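Pectate lyase (Bacillus, PDB 3VMV) probably cleaves polygalacturonate, the pectate of plant cell walls, as a secreted lyase of polysaccharide lyase family 1. Local coordinates at residues D36-S39 against R40-N43; A25-G28 against A29-Q32. All coordinates share one frame; numbering follows the deposited sequence.

Interaction 1: residues D36-S39 against R40-N43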
loop_
_atom_site.group_PDB
_atom_site.type_symbol
_atom_site.label_atom_id
_atom_site.label_comp_id
_atom_site.label_asym_id
_atom_site.label_seq_id
_atom_site.Cartn_x
_atom_site.Cartn_y
_atom_site.Cartn_z
ATOM N N ASP A 36 11.523 -4.606 19.907
ATOM C CA ASP A 36 12.485 -3.812 20.678
ATOM C C ASP A 36 13.525 -4.717 21.336
ATOM O O ASP A 36 14.716 -4.387 21.345
ATOM C CB ASP A 36 11.767 -2.980 21.741
ATOM C CG ASP A 36 10.839 -1.903 21.135
ATOM O OD1 ASP A 36 10.813 -1.700 19.892
ATOM O OD2 ASP A 36 10.132 -1.254 21.925
ATOM N N ASN A 37 13.083 -5.855 21.866
ATOM C CA ASN A 37 14.012 -6.784 22.484
ATOM C C ASN A 37 15.027 -7.270 21.456
ATOM O O ASN A 37 16.225 -7.366 21.748
ATOM C CB ASN A 37 13.271 -7.978 23.078
ATOM C CG ASN A 37 12.529 -7.635 24.356
ATOM O OD1 ASN A 37 12.729 -6.584 24.950
ATOM N ND2 ASN A 37 11.681 -8.561 24.801
ATOM N N ARG A 38 14.565 -7.584 20.251
ATOM C CA ARG A 38 15.511 -8.007 19.233
ATOM C C ARG A 38 16.491 -6.886 18.906
ATOM O O ARG A 38 17.690 -7.108 18.742
ATOM C CB ARG A 38 14.813 -8.509 17.966
ATOM C CG ARG A 38 15.829 -9.063 16.962
ATOM C CD ARG A 38 15.176 -9.414 15.635
ATOM N NE ARG A 38 14.780 -8.176 14.946
ATOM C CZ ARG A 38 14.690 -8.020 13.644
ATOM N NH1 ARG A 38 14.890 -9.053 12.822
ATOM N NH2 ARG A 38 14.366 -6.813 13.173
ATOM N N SER A 39 15.972 -5.664 18.808
ATOM C CA SER A 39 16.797 -4.527 18.424
ATOM C C SER A 39 17.932 -4.303 19.437
ATOM O O SER A 39 19.018 -3.889 19.062
ATOM C CB SER A 39 15.919 -3.286 18.251
ATOM O OG SER A 39 16.667 -2.190 17.722
ATOM N N ARG A 40 17.684 -4.635 20.699
ATOM C CA ARG A 40 18.651 -4.414 21.775
ATOM C C ARG A 40 19.581 -5.619 21.964
ATOM O O ARG A 40 20.498 -5.561 22.771
ATOM C CB ARG A 40 17.910 -4.144 23.084
ATOM C CG ARG A 40 17.253 -2.780 23.133
ATOM C CD ARG A 40 16.620 -2.537 24.497
ATOM N NE ARG A 40 15.586 -1.501 24.426
ATOM C CZ ARG A 40 14.284 -1.747 24.563
ATOM N NH1 ARG A 40 13.860 -2.987 24.800
ATOM N NH2 ARG A 40 13.410 -0.755 24.481
ATOM N N SER A 41 19.317 -6.715 21.245
ATOM C CA SER A 41 20.065 -7.968 21.409
ATOM C C SER A 41 21.432 -7.942 20.724
ATOM O O SER A 41 21.760 -6.970 20.018
ATOM C CB SER A 41 19.243 -9.118 20.830
ATOM O OG SER A 41 19.365 -9.150 19.422
ATOM N N ASN A 42 22.194 -9.028 20.891
ATOM C CA ASN A 42 23.500 -9.127 20.234
ATOM C C ASN A 42 23.376 -9.409 18.742
ATOM O O ASN A 42 24.372 -9.419 18.018
ATOM C CB ASN A 42 24.376 -10.208 20.879
ATOM C CG ASN A 42 24.819 -9.843 22.274
ATOM O OD1 ASN A 42 25.163 -8.695 22.551
ATOM N ND2 ASN A 42 24.816 -10.824 23.166
ATOM N N ASN A 43 22.150 -9.660 18.299
ATOM C CA ASN A 43 21.896 -10.112 16.937
ATOM C C ASN A 43 20.623 -9.431 16.425
ATOM O O ASN A 43 19.609 -10.083 16.169
ATOM C CB ASN A 43 21.719 -11.628 16.928
ATOM C CG ASN A 43 21.938 -12.240 15.562
ATOM O OD1 ASN A 43 22.209 -11.541 14.586
ATOM N ND2 ASN A 43 21.840 -13.563 15.492
HETATM O O HOH W 1 21.641 -4.176 19.869
#
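Ser-41 closes on the carbonyl of Arg-38 with both its backbone and its side chain. OG of Ser-41 gives a hydrogen bond of 2.7 Å to Arg-38 O, in the carbonyl plane and on a lone pair. The amide N of Ser-41 reaches the same Arg-38 O at 3.0 Å, but from above that plane, 67° out of it. One oxygen is thus gripped twice from different directions. The side-chain bond is possible because OG sits between the backbone N and the carbonyl carbon of its own residue (chi1 79°). Ser-41 OG also works as an acceptor: Asn-43 N donates to it at 3.0 Å.

Arg-40 N bonds to Asp-36 O at 3.0 Å, with a weak second bond to Asn-37 O. The Arg-40 side chain then runs back beside Asp-36, pointing the same way. Arg-40 CG lies 3.5 Å from Asp-36 O, and that oxygen sits over one face of the guanidinium. Arg-40 NH1 packs 3.7 Å from Asp-36 CB. The carboxylate is near but not paired: the planes stand 75° apart, and no N-H points at OD2. The opposite charges probably still attract. Asn-37 OD1 lies at the guanidinium edge, 3.8 Å from Arg-40 NH1.

One water donates to Ser-39 O and Ser-41 O and so links the two backbone carbonyls.

Further out, Asp-36 OD1 accepts from Gln-32 NE2. The Arg-38 side chain turns inward, and its guanidinium bonds to Glu-46 O and Lys-79 O. Ser-39 OG bonds to His-71 ND1. These contacts tie the end of helix 28-40 to the chain around it. Ser-41 itself forms an ST turn, in the loop that leads to strand 48-52.

Interaction 2: residues A25-G28 against A29-Q32; sequences ASTG and AQIQ
Thr-27 and Gln-30 meet at the start of helix 28-40 through a side-chain to backbone hydrogen bond. Thr-27 OG1 accepts from Gln-30 N at 3.1 Å, with an N-H...O angle of 159°. The hydroxyl reaches that N-H because OG1 stands between the backbone N and the carbonyl carbon of Thr-27 (chi1 66°). Replacing Thr-27 by a valine would probably leave Gln-30 N without this bond and weaken the start of the helix.

Gln-30 answers with a second side-chain bond, made in the reverse direction. Its extended chain carries Gln-30 OE1 back to Ser-26 N, which donates at 2.9 Å. The donor lies nearly along the C=O axis. This bond holds OE1 in place. A water donates to the same OE1 over a longer distance and also bonds to Ser-26 OG.

This is an N-cap arrangement, with Thr-27 at the cap position. It lies where strand 21-25 passes into the helix at one end of the family's parallel beta-helix. Asn-60 OD1 also accepts from Gly-28 N.

The backbone bonds begin at once. Ile-31 N donates to Thr-27 O at 3.1 Å, and Gln-32 N to Gly-28 O at 2.7 Å. Thr-27 O is also met by Ile-31 CG1, at 3.5 Å.

Apolar contact is made by Ala-25 CB with Ile-31 CG1, at 3.7 Å. Ala-25 CB touches Gln-30 CB at 3.7 Å too. Strand 48-52 meets Ala-25 through Ile-50 and Ile-31 through Val-52. Gln-30 CG also rests 3.5 Å from Thr-27 OG1, and Ala-29 CB comes near the same hydroxyl. The Gln-32 amide turns elsewhere, its OE1 accepting from Asp-67 N.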
loop_
_atom_site.group_PDB
_atom_site.type_symbol
_atom_site.label_atom_id
_atom_site.label_comp_id
_atom_site.label_asym_id
_atom_site.label_seq_id
_atom_site.Cartn_x
_atom_site.Cartn_y
_atom_site.Cartn_z
ATOM N N ALA A 25 2.153 -13.729 18.530
ATOM C CA ALA A 25 1.744 -12.609 19.369
ATOM C C ALA A 25 0.270 -12.331 19.189
ATOM O O ALA A 25 -0.262 -12.448 18.090
ATOM C CB ALA A 25 2.526 -11.357 18.963
ATOM N N SER A 26 -0.388 -11.916 20.252
ATOM C CA SER A 26 -1.802 -11.593 20.161
ATOM C C SER A 26 -2.113 -10.238 20.758
ATOM O O SER A 26 -3.270 -9.878 20.880
ATOM C CB SER A 26 -2.659 -12.670 20.834
ATOM O OG SER A 26 -2.174 -12.920 22.141
ATOM N N THR A 27 -1.082 -9.480 21.122
ATOM C CA THR A 27 -1.310 -8.092 21.577
ATOM C C THR A 27 -0.212 -7.204 21.008
ATOM O O THR A 27 0.876 -7.684 20.630
ATOM C CB THR A 27 -1.247 -7.959 23.125
ATOM O OG1 THR A 27 0.101 -8.229 23.564
ATOM C CG2 THR A 27 -2.261 -8.911 23.822
ATOM N N GLY A 28 -0.475 -5.898 20.945
ATOM C CA GLY A 28 0.532 -4.979 20.453
ATOM C C GLY A 28 1.735 -4.940 21.374
ATOM O O GLY A 28 2.866 -4.763 20.912
ATOM N N ALA A 29 1.496 -5.107 22.667
ATOM C CA ALA A 29 2.612 -5.173 23.615
ATOM C C ALA A 29 3.567 -6.313 23.272
ATOM O O ALA A 29 4.779 -6.118 23.269
ATOM C CB ALA A 29 2.117 -5.248 25.041
ATOM N N GLN A 30 3.036 -7.484 22.916
ATOM C CA GLN A 30 3.929 -8.581 22.539
ATOM C C GLN A 30 4.681 -8.245 21.270
ATOM O O GLN A 30 5.878 -8.457 21.185
ATOM C CB GLN A 30 3.162 -9.885 22.342
ATOM C CG GLN A 30 2.716 -10.507 23.643
ATOM C CD GLN A 30 2.158 -11.889 23.430
ATOM O OE1 GLN A 30 1.300 -12.063 22.591
ATOM N NE2 GLN A 30 2.632 -12.870 24.193
ATOM N N ILE A 31 3.980 -7.714 20.267
ATOM C CA ILE A 31 4.655 -7.368 19.029
ATOM C C ILE A 31 5.746 -6.323 19.261
ATOM O O ILE A 31 6.880 -6.480 18.796
ATOM C CB ILE A 31 3.664 -6.818 17.962
ATOM C CG1 ILE A 31 2.641 -7.907 17.616
ATOM C CG2 ILE A 31 4.404 -6.444 16.713
ATOM C CD1 ILE A 31 1.555 -7.412 16.651
ATOM N N GLN A 32 5.398 -5.246 19.960
ATOM C CA GLN A 32 6.379 -4.169 20.167
ATOM C C GLN A 32 7.594 -4.669 20.977
ATOM O O GLN A 32 8.752 -4.319 20.680
ATOM C CB GLN A 32 5.727 -2.956 20.849
ATOM C CG GLN A 32 6.586 -1.679 20.747
ATOM C CD GLN A 32 6.687 -1.253 19.300
ATOM O OE1 GLN A 32 5.685 -0.877 18.715
ATOM N NE2 GLN A 32 7.886 -1.313 18.722
HETATM O O HOH W 2 -0.686 -13.924 24.431
#

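How the interactions relate
Both interactions belong to helix 28-40, and their centres are about 16 Å apart. Interaction 2 comes first along the chain, at the step from strand 21-25 into the helix. Interaction 1 follows, at the passage from the helix to the loop before strand 48-52. The two sit in series on one helix, with three residues between them. Strands 21-25 and 48-52 are parallel neighbours, so the helix and its two ends connect them. Both contacts lie on the same side of the chain's centre. Interaction 2 lies at the N-terminal end of helix 28-40 and interaction 1 toward its C-terminal end, at one end of the beta-helix.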